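Local coordinates for glycoside hydrolase family protein (Novosphingobium sp. PP1Y, PDB 6Q2F) that probably hydrolyses terminal alpha-L-rhamnose residues from glycosides, acting as a glycosyl hydrolase of the alpha-L-rhamnosidase family, at residues Tyr943-Gly947 with Gly948-Val952; Ser870-Gln873 with Ala874-Val877; Asp755-Arg759 with Tyr760-Tyr764; Phe663-Leu666 with Glu667-Thr670; Ala630-Ala633 with His634-Gln638. All coordinates share one frame; numbering follows the deposited sequence.

Interaction 1: Tyr943-Gly947 with Gly948-Val952; sequences YRISG and GETVV
Y943 meets T950 and V952 chiefly through its CB, which lies 4.0 Å from T950 CG2 and 4.1 Å from V952 CG2. With chi1 at 68°, CG stands between the backbone N and the carbonyl carbon, which carries the ring away from the partner strand and lets OH bond to the carbonyl oxygen of R972. R944 contributes mainly backbone. Its N donates to V951 O at 3.1 Å, and its O receives V951 N at 2.8 Å, making a hydrogen-bonded antiparallel pair; the guanidinium leads away and lies near that of R974. I945 and T950 form the next, non-hydrogen-bonded pair, their side chains side by side and pointing the same way, with I945 CG1 3.7 Å from T950 OG1, a hydroxyl bonded to V923 O. At S946 the pairing closes: S946 N reaches E949 O at 2.9 Å, and E949 N returns to S946 O at 3.2 Å. E949 CG packs 3.2 Å from S946 O, and a water donates to both S946 O and E949 OE2, tying the carboxylate to the turn, while OE1 bonds to H920. G947 and G948 both have positive phi, a backbone shape that suits glycine. The whole is a beta hairpin of strands 937-946 and 949-956 closed by a two-residue type I' turn. Strand 915-921 pairs with its second arm, strand 974-975 with its first, and Y943 and V952 pack on P928 of strand 926-932.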
loop_
_atom_site.group_PDB
_atom_site.type_symbol
_atom_site.label_atom_id
_atom_site.label_comp_id
_atom_site.label_asym_id
_atom_site.label_seq_id
_atom_site.Cartn_x
_atom_site.Cartn_y
_atom_site.Cartn_z
ATOM N N TYR A 943 -1.067 20.475 -34.794
ATOM C CA TYR A 943 -1.918 20.957 -33.717
ATOM C C TYR A 943 -2.747 22.135 -34.205
ATOM O O TYR A 943 -2.411 22.791 -35.194
ATOM C CB TYR A 943 -1.097 21.372 -32.483
ATOM C CG TYR A 943 -0.243 22.601 -32.712
ATOM C CD1 TYR A 943 1.042 22.483 -33.224
ATOM C CD2 TYR A 943 -0.728 23.877 -32.446
ATOM C CE1 TYR A 943 1.829 23.596 -33.450
ATOM C CE2 TYR A 943 0.047 24.998 -32.681
ATOM C CZ TYR A 943 1.326 24.850 -33.185
ATOM O OH TYR A 943 2.105 25.962 -33.421
ATOM N N ARG A 944 -3.817 22.418 -33.461
ATOM C CA ARG A 944 -4.628 23.613 -33.649
ATOM C C ARG A 944 -4.950 24.199 -32.286
ATOM O O ARG A 944 -5.420 23.481 -31.392
ATOM C CB ARG A 944 -5.924 23.307 -34.417
ATOM C CG ARG A 944 -7.105 24.133 -33.962
ATOM C CD ARG A 944 -8.270 24.033 -34.931
ATOM N NE ARG A 944 -8.089 24.875 -36.110
ATOM C CZ ARG A 944 -8.610 26.090 -36.246
ATOM N NH1 ARG A 944 -9.350 26.608 -35.272
ATOM N NH2 ARG A 944 -8.398 26.784 -37.361
ATOM N N ILE A 945 -4.650 25.484 -32.117
ATOM C CA ILE A 945 -4.952 26.206 -30.887
ATOM C C ILE A 945 -6.192 27.037 -31.153
ATOM O O ILE A 945 -6.262 27.754 -32.154
ATOM C CB ILE A 945 -3.777 27.091 -30.447
ATOM C CG1 ILE A 945 -2.505 26.257 -30.315
ATOM C CG2 ILE A 945 -4.103 27.778 -29.134
ATOM C CD1 ILE A 945 -1.325 27.021 -29.778
ATOM N N SER A 946 -7.180 26.917 -30.276
ATOM C CA SER A 946 -8.472 27.519 -30.545
ATOM C C SER A 946 -9.377 27.381 -29.335
ATOM O O SER A 946 -9.461 26.306 -28.736
ATOM C CB SER A 946 -9.121 26.859 -31.765
ATOM O OG SER A 946 -10.336 27.499 -32.087
ATOM N N GLY A 947 -10.072 28.461 -28.993
ATOM C CA GLY A 947 -11.073 28.419 -27.946
ATOM C C GLY A 947 -10.582 27.898 -26.615
ATOM O O GLY A 947 -11.299 27.138 -25.956
ATOM N N GLY A 948 -9.382 28.297 -26.192
ATOM C CA GLY A 948 -8.914 27.923 -24.868
ATOM C C GLY A 948 -8.310 26.541 -24.768
ATOM O O GLY A 948 -7.974 26.105 -23.665
ATOM N N GLU A 949 -8.156 25.833 -25.885
ATOM C CA GLU A 949 -7.595 24.490 -25.871
ATOM C C GLU A 949 -6.685 24.295 -27.074
ATOM O O GLU A 949 -6.746 25.037 -28.052
ATOM C CB GLU A 949 -8.693 23.424 -25.892
ATOM C CG GLU A 949 -9.466 23.475 -27.211
ATOM C CD GLU A 949 -10.440 22.339 -27.395
ATOM O OE1 GLU A 949 -10.497 21.449 -26.524
ATOM O OE2 GLU A 949 -11.155 22.352 -28.427
ATOM N N THR A 950 -5.841 23.277 -26.987
ATOM C CA THR A 950 -5.031 22.820 -28.102
ATOM C C THR A 950 -5.508 21.424 -28.469
ATOM O O THR A 950 -5.673 20.575 -27.590
ATOM C CB THR A 950 -3.542 22.812 -27.741
ATOM O OG1 THR A 950 -3.133 24.142 -27.405
ATOM C CG2 THR A 950 -2.685 22.297 -28.921
ATOM N N VAL A 951 -5.742 21.198 -29.743
ATOM C CA VAL A 951 -6.182 19.911 -30.232
ATOM C C VAL A 951 -5.045 19.282 -31.013
ATOM O O VAL A 951 -4.488 19.877 -31.894
ATOM C CB VAL A 951 -7.430 20.009 -31.097
ATOM C CG1 VAL A 951 -7.985 18.652 -31.380
ATOM C CG2 VAL A 951 -8.471 20.850 -30.422
ATOM N N VAL A 952 -4.692 18.065 -30.650
ATOM C CA VAL A 952 -3.590 17.395 -31.286
ATOM C C VAL A 952 -3.985 16.047 -31.777
ATOM O O VAL A 952 -4.479 15.269 -31.019
ATOM C CB VAL A 952 -2.451 17.211 -30.290
ATOM C CG1 VAL A 952 -1.252 16.568 -30.928
ATOM C CG2 VAL A 952 -2.076 18.530 -29.689
HETATM O O HOH W 1 -10.804 24.170 -30.482
#

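Interaction 2: Ser870-Gln873 with Ala874-Val877; sequences SALQ and AMDV
The methyl of A871 and the hooked end of selenomethionine M875 fit against each other one helical turn apart, with A871 CB 3.6 Å from M875 CE. M875 leaves the backbone with CG anti to its carbonyl carbon (chi1 -66°), then bends at chi3, so that CE folds back over the A871 peptide and comes 3.1 Å from A871 O. The selenium presents its flank to L872, whose CD2 branch lies 4.1 Å from M875 SE. That L872 CD2 methyl also lies 4.3 Å from V877 CB, in a direction roughly at right angles to the selenium, and so sits in the angle between M875 and V877. V877 can turn back this far because the chain reverses at D876, which has positive phi. Two bonds close that reversal: V877 N to L872 O, 2.9 Å and fairly straight at 165°, and D876 N to Q873 O, also 2.9 Å. The apolar side of this turn packs on T818 and V820 of strand 818-820, on I863 and on Y760. This is a Schellman motif, the C-terminal end of helix 868-874, with L872 and V877 making the apolar contact across it.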
loop_
_atom_site.group_PDB
_atom_site.type_symbol
_atom_site.label_atom_id
_atom_site.label_comp_id
_atom_site.label_asym_id
_atom_site.label_seq_id
_atom_site.Cartn_x
_atom_site.Cartn_y
_atom_site.Cartn_z
ATOM N N SER A 870 -20.013 17.539 -13.725
ATOM C CA SER A 870 -21.105 18.457 -14.006
ATOM C C SER A 870 -21.023 19.693 -13.115
ATOM O O SER A 870 -21.437 20.782 -13.523
ATOM C CB SER A 870 -22.439 17.732 -13.852
ATOM O OG SER A 870 -23.483 18.648 -13.629
ATOM N N ALA A 871 -20.453 19.559 -11.918
ATOM C CA ALA A 871 -20.254 20.742 -11.093
ATOM C C ALA A 871 -19.120 21.599 -11.641
ATOM O O ALA A 871 -19.225 22.831 -11.670
ATOM C CB ALA A 871 -19.982 20.338 -9.647
ATOM N N LEU A 872 -18.031 20.964 -12.091
ATOM C CA LEU A 872 -16.950 21.721 -12.716
ATOM C C LEU A 872 -17.444 22.444 -13.966
ATOM O O LEU A 872 -17.033 23.579 -14.252
ATOM C CB LEU A 872 -15.791 20.784 -13.043
ATOM C CG LEU A 872 -15.031 20.278 -11.813
ATOM C CD1 LEU A 872 -14.106 19.105 -12.154
ATOM C CD2 LEU A 872 -14.257 21.444 -11.209
ATOM N N GLN A 873 -18.335 21.805 -14.718
ATOM C CA GLN A 873 -18.955 22.471 -15.854
ATOM C C GLN A 873 -19.729 23.705 -15.398
ATOM O O GLN A 873 -19.616 24.780 -16.001
ATOM C CB GLN A 873 -19.860 21.482 -16.586
ATOM C CG GLN A 873 -20.351 21.924 -17.957
ATOM C CD GLN A 873 -21.030 20.777 -18.682
ATOM O OE1 GLN A 873 -20.760 20.516 -19.860
ATOM N NE2 GLN A 873 -21.894 20.061 -17.967
ATOM N N ALA A 874 -20.489 23.579 -14.305
ATOM C CA ALA A 874 -21.252 24.721 -13.806
ATOM C C ALA A 874 -20.375 25.802 -13.193
ATOM O O ALA A 874 -20.882 26.890 -12.901
ATOM C CB ALA A 874 -22.290 24.260 -12.782
HETATM N N MSE A 875 -19.101 25.523 -12.965
HETATM C CA MSE A 875 -18.149 26.530 -12.510
HETATM C C MSE A 875 -17.382 27.118 -13.673
HETATM O O MSE A 875 -16.476 27.925 -13.479
HETATM C CB MSE A 875 -17.129 25.923 -11.533
HETATM C CG MSE A 875 -17.701 25.455 -10.232
HETATM SE SE MSE A 875 -16.355 24.369 -9.282
HETATM C CE MSE A 875 -17.481 22.871 -9.105
ATOM N N ASP A 876 -17.718 26.663 -14.878
ATOM C CA ASP A 876 -17.050 27.102 -16.101
ATOM C C ASP A 876 -15.570 26.721 -16.084
ATOM O O ASP A 876 -14.708 27.483 -16.521
ATOM C CB ASP A 876 -17.233 28.612 -16.319
ATOM C CG ASP A 876 -16.848 29.054 -17.721
ATOM O OD1 ASP A 876 -17.089 28.284 -18.680
ATOM O OD2 ASP A 876 -16.299 30.168 -17.871
ATOM N N VAL A 877 -15.267 25.532 -15.564
ATOM C CA VAL A 877 -13.907 25.006 -15.569
ATOM C C VAL A 877 -13.808 23.983 -16.692
ATOM O O VAL A 877 -14.398 22.901 -16.610
ATOM C CB VAL A 877 -13.525 24.395 -14.217
ATOM C CG1 VAL A 877 -12.116 23.826 -14.282
ATOM C CG2 VAL A 877 -13.597 25.458 -13.138
#

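Interaction 3: Asp755-Arg759 with Tyr760-Tyr764; sequences DAPVR and YAYDY
One face of the Y762 ring carries the methyl of A756, whose CB sits 3.7 Å from the ring centroid and 23° off its normal, a CH-pi contact offset toward the rim near CE1 and CZ. Y762 CE2 in turn lies over one face of the Y764 ring. P757 meets the Y762 ring obliquely, its CD 3.8 Å from Y762 CD1. Y762 is placed for this by a chi1 of 66°, which sets CG between the backbone N and carbonyl carbon and raises the ring toward the A756-P757 peptide. A water lies at the Y762 ring edge, in its plane; it donates to P757 O at 2.9 Å and to Y760 O at 2.7 Å, bridging the two carbonyls. P757 also rests on Y760, with P757 CG 3.4 Å from Y760 O and P757 CB 4.0 Å from Y760 CB. The Y760 ring turns along the R759 backbone, CD1 lying 3.4 Å from R759 C, and its OH bonds to V877 O. R759 NE forms a salt bridge with E869 of helix 868-874. K627 makes a cation-pi contact with Y762. Proline and tyrosines pack within the loop that leads into strand 762-765, which runs parallel to strand 734-737 in the mixed beta sheet that also holds strands 788-794 and 818-820.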
loop_
_atom_site.group_PDB
_atom_site.type_symbol
_atom_site.label_atom_id
_atom_site.label_comp_id
_atom_site.label_asym_id
_atom_site.label_seq_id
_atom_site.Cartn_x
_atom_site.Cartn_y
_atom_site.Cartn_z
ATOM N N ASP A 755 -16.130 7.951 -7.840
ATOM C CA ASP A 755 -16.643 9.283 -7.547
ATOM C C ASP A 755 -15.828 10.388 -8.191
ATOM O O ASP A 755 -16.278 11.541 -8.215
ATOM C CB ASP A 755 -16.623 9.492 -6.004
ATOM C CG ASP A 755 -17.961 9.848 -5.462
ATOM O OD1 ASP A 755 -18.900 9.909 -6.282
ATOM O OD2 ASP A 755 -18.099 10.081 -4.252
ATOM N N ALA A 756 -14.632 10.067 -8.639
ATOM C CA ALA A 756 -13.554 10.945 -9.028
ATOM C C ALA A 756 -13.744 11.446 -10.451
ATOM O O ALA A 756 -14.402 10.805 -11.265
ATOM C CB ALA A 756 -12.226 10.200 -8.898
ATOM N N PRO A 757 -13.164 12.591 -10.783
ATOM C CA PRO A 757 -13.237 13.073 -12.165
ATOM C C PRO A 757 -12.389 12.209 -13.099
ATOM O O PRO A 757 -11.508 11.451 -12.679
ATOM C CB PRO A 757 -12.687 14.496 -12.068
ATOM C CG PRO A 757 -11.755 14.448 -10.874
ATOM C CD PRO A 757 -12.373 13.479 -9.903
ATOM N N VAL A 758 -12.675 12.316 -14.392
ATOM C CA VAL A 758 -11.914 11.621 -15.425
ATOM C C VAL A 758 -11.108 12.596 -16.277
ATOM O O VAL A 758 -9.920 12.387 -16.522
ATOM C CB VAL A 758 -12.843 10.759 -16.308
ATOM C CG1 VAL A 758 -12.063 10.178 -17.483
ATOM C CG2 VAL A 758 -13.466 9.641 -15.474
ATOM N N ARG A 759 -11.743 13.672 -16.732
ATOM C CA ARG A 759 -11.127 14.659 -17.608
ATOM C C ARG A 759 -10.397 15.745 -16.835
ATOM O O ARG A 759 -9.816 16.648 -17.451
ATOM C CB ARG A 759 -12.204 15.262 -18.525
ATOM C CG ARG A 759 -12.993 14.177 -19.290
ATOM C CD ARG A 759 -14.094 14.777 -20.181
ATOM N NE ARG A 759 -14.988 15.651 -19.431
ATOM C CZ ARG A 759 -15.704 16.633 -19.967
ATOM N NH1 ARG A 759 -15.631 16.880 -21.269
ATOM N NH2 ARG A 759 -16.489 17.376 -19.196
ATOM N N TYR A 760 -10.394 15.645 -15.507
ATOM C CA TYR A 760 -9.660 16.519 -14.611
ATOM C C TYR A 760 -8.840 15.660 -13.654
ATOM O O TYR A 760 -9.277 14.579 -13.253
ATOM C CB TYR A 760 -10.617 17.404 -13.776
ATOM C CG TYR A 760 -11.662 18.167 -14.566
ATOM C CD1 TYR A 760 -12.768 17.520 -15.092
ATOM C CD2 TYR A 760 -11.564 19.547 -14.736
ATOM C CE1 TYR A 760 -13.741 18.218 -15.804
ATOM C CE2 TYR A 760 -12.521 20.252 -15.427
ATOM C CZ TYR A 760 -13.602 19.578 -15.966
ATOM O OH TYR A 760 -14.554 20.286 -16.671
ATOM N N ALA A 761 -7.662 16.140 -13.273
ATOM C CA ALA A 761 -6.871 15.397 -12.304
ATOM C C ALA A 761 -7.319 15.731 -10.883
ATOM O O ALA A 761 -7.964 16.752 -10.631
ATOM C CB ALA A 761 -5.379 15.694 -12.460
ATOM N N TYR A 762 -6.975 14.848 -9.949
ATOM C CA TYR A 762 -7.384 15.040 -8.569
ATOM C C TYR A 762 -6.326 14.501 -7.619
ATOM O O TYR A 762 -5.513 13.640 -7.973
ATOM C CB TYR A 762 -8.730 14.372 -8.265
ATOM C CG TYR A 762 -8.736 12.859 -8.331
ATOM C CD1 TYR A 762 -8.820 12.193 -9.556
ATOM C CD2 TYR A 762 -8.714 12.096 -7.169
ATOM C CE1 TYR A 762 -8.843 10.799 -9.622
ATOM C CE2 TYR A 762 -8.741 10.719 -7.222
ATOM C CZ TYR A 762 -8.797 10.069 -8.447
ATOM O OH TYR A 762 -8.837 8.692 -8.485
ATOM N N ASP A 763 -6.339 15.074 -6.416
ATOM C CA ASP A 763 -5.603 14.604 -5.253
ATOM C C ASP A 763 -6.608 14.253 -4.165
ATOM O O ASP A 763 -7.672 14.880 -4.059
ATOM C CB ASP A 763 -4.661 15.690 -4.696
ATOM C CG ASP A 763 -3.482 15.988 -5.599
ATOM O OD1 ASP A 763 -3.010 15.055 -6.276
ATOM O OD2 ASP A 763 -3.026 17.164 -5.606
ATOM N N TYR A 764 -6.273 13.266 -3.346
ATOM C CA TYR A 764 -7.000 13.088 -2.101
ATOM C C TYR A 764 -6.487 14.087 -1.071
ATOM O O TYR A 764 -5.293 14.410 -1.040
ATOM C CB TYR A 764 -6.815 11.683 -1.548
ATOM C CG TYR A 764 -7.477 10.608 -2.356
ATOM C CD1 TYR A 764 -8.856 10.586 -2.509
ATOM C CD2 TYR A 764 -6.730 9.598 -2.947
ATOM C CE1 TYR A 764 -9.481 9.587 -3.234
ATOM C CE2 TYR A 764 -7.348 8.593 -3.669
ATOM C CZ TYR A 764 -8.717 8.595 -3.808
ATOM O OH TYR A 764 -9.318 7.606 -4.537
HETATM O O HOH W 2 -8.703 11.968 -13.194
#

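Interaction 4: Phe663-Leu666 with Glu667-Thr670; sequences FIDL and EFVT
I664 and F668 lie one helical turn apart, and their side chains cross at an angle, with I664 CG1 3.7 Å from F668 CE2. With chi1 (to CG1) at -149°, I664 CG2 falls between the backbone N and the carbonyl carbon, and it too comes near CE2, so both branches bear on that corner of the ring. The ring also passes beside the I664 carbonyl, F668 CD2 to I664 O 3.1 Å. D665 OD1 approaches the ring edge, near its plane, at 4.1 Å from F668 CD2, with the carboxylate turned 31° from the ring. I664 CD1 reaches the other way, crossing the end of E667, 3.8 Å from E667 OE1. L666 and T670 instead lie side by side and point alike, L666 CD1 3.9 Å from T670 OG1. T670 OG1 donates to L666 O at 2.7 Å, while T670 N reaches the same oxygen only weakly. Helix 712-726 and Y906 of strand 902-908 cover F668, and strand 642-649 of the same beta-alpha-beta unit meets I664 and E667. Among these buried groups the charged ends have partners, D665 with K661 and Y717, E667 with S645. The T670 hydroxyl gives L666 O a second donor near the helix end, where the backbone bond to it is weak.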
loop_
_atom_site.group_PDB
_atom_site.type_symbol
_atom_site.label_atom_id
_atom_site.label_comp_id
_atom_site.label_asym_id
_atom_site.label_seq_id
_atom_site.Cartn_x
_atom_site.Cartn_y
_atom_site.Cartn_z
ATOM N N PHE A 663 3.118 -2.198 -16.459
ATOM C CA PHE A 663 3.069 -2.028 -15.001
ATOM C C PHE A 663 3.645 -0.669 -14.597
ATOM O O PHE A 663 2.994 0.102 -13.887
ATOM C CB PHE A 663 3.807 -3.173 -14.286
ATOM C CG PHE A 663 3.303 -4.537 -14.645
ATOM C CD1 PHE A 663 1.940 -4.780 -14.699
ATOM C CD2 PHE A 663 4.183 -5.572 -14.936
ATOM C CE1 PHE A 663 1.453 -6.029 -15.058
ATOM C CE2 PHE A 663 3.706 -6.835 -15.292
ATOM C CZ PHE A 663 2.339 -7.065 -15.358
ATOM N N ILE A 664 4.843 -0.333 -15.102
ATOM C CA ILE A 664 5.509 0.920 -14.745
ATOM C C ILE A 664 4.748 2.112 -15.297
ATOM O O ILE A 664 4.758 3.191 -14.700
ATOM C CB ILE A 664 6.973 0.913 -15.233
ATOM C CG1 ILE A 664 7.846 1.750 -14.297
ATOM C CG2 ILE A 664 7.113 1.343 -16.702
ATOM C CD1 ILE A 664 8.140 1.032 -12.971
ATOM N N ASP A 665 4.111 1.950 -16.464
ATOM C CA ASP A 665 3.269 3.012 -17.006
ATOM C C ASP A 665 2.062 3.250 -16.107
ATOM O O ASP A 665 1.643 4.393 -15.906
ATOM C CB ASP A 665 2.846 2.670 -18.445
ATOM C CG ASP A 665 4.028 2.677 -19.431
ATOM O OD1 ASP A 665 5.137 3.133 -19.072
ATOM O OD2 ASP A 665 3.856 2.229 -20.585
ATOM N N LEU A 666 1.514 2.189 -15.518
ATOM C CA LEU A 666 0.410 2.367 -14.587
ATOM C C LEU A 666 0.871 3.100 -13.326
ATOM O O LEU A 666 0.170 3.982 -12.824
ATOM C CB LEU A 666 -0.208 1.006 -14.254
ATOM C CG LEU A 666 -1.283 1.076 -13.161
ATOM C CD1 LEU A 666 -2.499 1.932 -13.639
ATOM C CD2 LEU A 666 -1.739 -0.325 -12.741
ATOM N N GLU A 667 2.062 2.770 -12.815
ATOM C CA GLU A 667 2.607 3.519 -11.688
ATOM C C GLU A 667 2.816 4.981 -12.057
ATOM O O GLU A 667 2.496 5.891 -11.276
ATOM C CB GLU A 667 3.929 2.909 -11.248
ATOM C CG GLU A 667 3.804 1.510 -10.691
ATOM C CD GLU A 667 5.152 0.952 -10.321
ATOM O OE1 GLU A 667 6.020 1.734 -9.885
ATOM O OE2 GLU A 667 5.336 -0.265 -10.481
ATOM N N PHE A 668 3.380 5.220 -13.243
ATOM C CA PHE A 668 3.634 6.584 -13.685
ATOM C C PHE A 668 2.339 7.396 -13.755
ATOM O O PHE A 668 2.265 8.502 -13.214
ATOM C CB PHE A 668 4.339 6.554 -15.036
ATOM C CG PHE A 668 5.810 6.202 -14.948
ATOM C CD1 PHE A 668 6.582 6.656 -13.891
ATOM C CD2 PHE A 668 6.417 5.440 -15.932
ATOM C CE1 PHE A 668 7.923 6.365 -13.811
ATOM C CE2 PHE A 668 7.765 5.117 -15.851
ATOM C CZ PHE A 668 8.521 5.589 -14.791
ATOM N N VAL A 669 1.297 6.852 -14.399
ATOM C CA VAL A 669 0.083 7.637 -14.615
ATOM C C VAL A 669 -0.725 7.789 -13.322
ATOM O O VAL A 669 -1.586 8.667 -13.234
ATOM C CB VAL A 669 -0.758 7.012 -15.744
ATOM C CG1 VAL A 669 -1.610 5.840 -15.228
ATOM C CG2 VAL A 669 -1.617 8.086 -16.426
ATOM N N THR A 670 -0.418 6.999 -12.276
ATOM C CA THR A 670 -1.062 7.187 -10.984
ATOM C C THR A 670 -0.348 8.212 -10.113
ATOM O O THR A 670 -0.920 8.659 -9.113
ATOM C CB THR A 670 -1.157 5.852 -10.253
ATOM O OG1 THR A 670 -1.702 4.877 -11.149
ATOM C CG2 THR A 670 -2.098 5.956 -9.010
#

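Interaction 5: Ala630-Ala633 with His634-Gln638; sequences ASVA and HLYGQ
H634 lays its imidazole over the carbonyl of A630 in the last turns of helix 620-636, the helix of a beta-alpha-beta unit between strands 604-610 and 642-649. Backbone bonds from H634 N to A630 O, L635 N to S631 O and Y636 N to V632 O continue the helix; the last is the shortest at 2.7 Å and nearly straight at 171°. G637 N reaches A633 O only weakly, at 3.2 Å, and G637 is the first residue to leave helical angles, with the positive phi that glycine readily takes. Among the flat groups, A630 O stands 3.1 Å above the plane of the H634 ring, over its centre, and A630 CB lies 4.0 Å from H634 CE1; chi1 of -57°, with CG beside the backbone N, brings the ring back over that carbonyl. H634 ND1 is hydrogen-bonded to D763 OD1, which helps to hold the ring in this orientation. V632 O lies at the edge of the Y636 ring, in its plane, 3.5 Å from Y636 CD1, and Y636 OH bonds to N768. The apolar pair is V632 with Y636, V632 CG1 being 4.1 Å from Y636 CD1. Separately, L635 CD1 lies against S631 O. Across the helix end, Q638 bends back over V632 and A633, its NE2 bonded to A602 O and its amide oxygen OE1 3.4 Å from A633 CA.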
loop_
_atom_site.group_PDB
_atom_site.type_symbol
_atom_site.label_atom_id
_atom_site.label_comp_id
_atom_site.label_asym_id
_atom_site.label_seq_id
_atom_site.Cartn_x
_atom_site.Cartn_y
_atom_site.Cartn_z
ATOM N N ALA A 630 0.842 9.642 -3.829
ATOM C CA ALA A 630 1.040 10.763 -4.741
ATOM C C ALA A 630 0.380 12.018 -4.187
ATOM O O ALA A 630 0.955 13.111 -4.258
ATOM C CB ALA A 630 0.486 10.437 -6.130
ATOM N N SER A 631 -0.819 11.880 -3.610
ATOM C CA SER A 631 -1.497 13.037 -3.034
ATOM C C SER A 631 -0.664 13.660 -1.923
ATOM O O SER A 631 -0.569 14.886 -1.821
ATOM C CB SER A 631 -2.876 12.630 -2.519
ATOM O OG SER A 631 -3.627 11.996 -3.546
ATOM N N VAL A 632 -0.039 12.831 -1.083
ATOM C CA VAL A 632 0.814 13.365 -0.017
ATOM C C VAL A 632 1.906 14.236 -0.618
ATOM O O VAL A 632 2.083 15.404 -0.236
ATOM C CB VAL A 632 1.412 12.226 0.837
ATOM C CG1 VAL A 632 2.477 12.796 1.794
ATOM C CG2 VAL A 632 0.326 11.549 1.658
ATOM N N ALA A 633 2.636 13.687 -1.593
ATOM C CA ALA A 633 3.759 14.411 -2.178
ATOM C C ALA A 633 3.313 15.712 -2.840
ATOM O O ALA A 633 4.063 16.688 -2.852
ATOM C CB ALA A 633 4.484 13.524 -3.185
ATOM N N HIS A 634 2.115 15.731 -3.428
ATOM C CA HIS A 634 1.624 16.960 -4.046
ATOM C C HIS A 634 1.261 17.990 -2.981
ATOM O O HIS A 634 1.640 19.163 -3.081
ATOM C CB HIS A 634 0.406 16.669 -4.938
ATOM C CG HIS A 634 0.653 15.658 -6.014
ATOM N ND1 HIS A 634 -0.377 15.015 -6.669
ATOM C CD2 HIS A 634 1.800 15.174 -6.551
ATOM C CE1 HIS A 634 0.121 14.174 -7.560
ATOM N NE2 HIS A 634 1.441 14.260 -7.516
ATOM N N LEU A 635 0.534 17.562 -1.954
ATOM C CA LEU A 635 0.057 18.489 -0.937
ATOM C C LEU A 635 1.176 18.945 -0.008
ATOM O O LEU A 635 1.313 20.147 0.240
ATOM C CB LEU A 635 -1.086 17.845 -0.154
ATOM C CG LEU A 635 -2.339 17.913 -1.024
ATOM C CD1 LEU A 635 -3.192 16.713 -0.793
ATOM C CD2 LEU A 635 -3.123 19.187 -0.698
ATOM N N TYR A 636 2.014 18.024 0.481
ATOM C CA TYR A 636 3.013 18.409 1.473
ATOM C C TYR A 636 4.348 18.794 0.854
ATOM O O TYR A 636 5.273 19.144 1.591
ATOM C CB TYR A 636 3.190 17.290 2.519
ATOM C CG TYR A 636 1.950 17.152 3.376
ATOM C CD1 TYR A 636 0.868 16.394 2.939
ATOM C CD2 TYR A 636 1.844 17.815 4.615
ATOM C CE1 TYR A 636 -0.277 16.287 3.706
ATOM C CE2 TYR A 636 0.682 17.726 5.384
ATOM C CZ TYR A 636 -0.366 16.957 4.930
ATOM O OH TYR A 636 -1.514 16.839 5.667
ATOM N N GLY A 637 4.463 18.755 -0.474
ATOM C CA GLY A 637 5.608 19.328 -1.152
ATOM C C GLY A 637 6.831 18.445 -1.268
ATOM O O GLY A 637 7.887 18.933 -1.680
ATOM N N GLN A 638 6.724 17.167 -0.972
ATOM C CA GLN A 638 7.832 16.258 -1.153
ATOM C C GLN A 638 8.156 16.121 -2.634
ATOM O O GLN A 638 9.283 16.008 -2.997
ATOM C CB GLN A 638 7.572 14.909 -0.524
ATOM C CG GLN A 638 7.449 14.936 0.969
ATOM C CD GLN A 638 6.030 15.041 1.433
ATOM O OE1 GLN A 638 5.176 15.536 0.733
ATOM N NE2 GLN A 638 5.775 14.549 2.593
#

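Interactions 4 and 5 are the buried pair, two helices of the same parallel-strand domain that meet at T670 O and A630 CB. Interaction 5 also touches interaction 3, where strand 762-764 hydrogen-bonds to helix 620-636, and the loop before that strand bonds in turn to the turn after helix 868-874 in interaction 2. Interactions 2 and 3 are partly buried and belong to a second mixed sheet region. Interaction 1, a hairpin tip of the antiparallel sheet, touches none of them, its nearest atoms about 9 Å from interactions 2 and 3. Chemistry follows place: strand pairing and a glycine turn in interaction 1, helix ends in 2 and 5, proline-aromatic packing in 3, and in 4 apolar groups beside buried carboxylates that have polar partners.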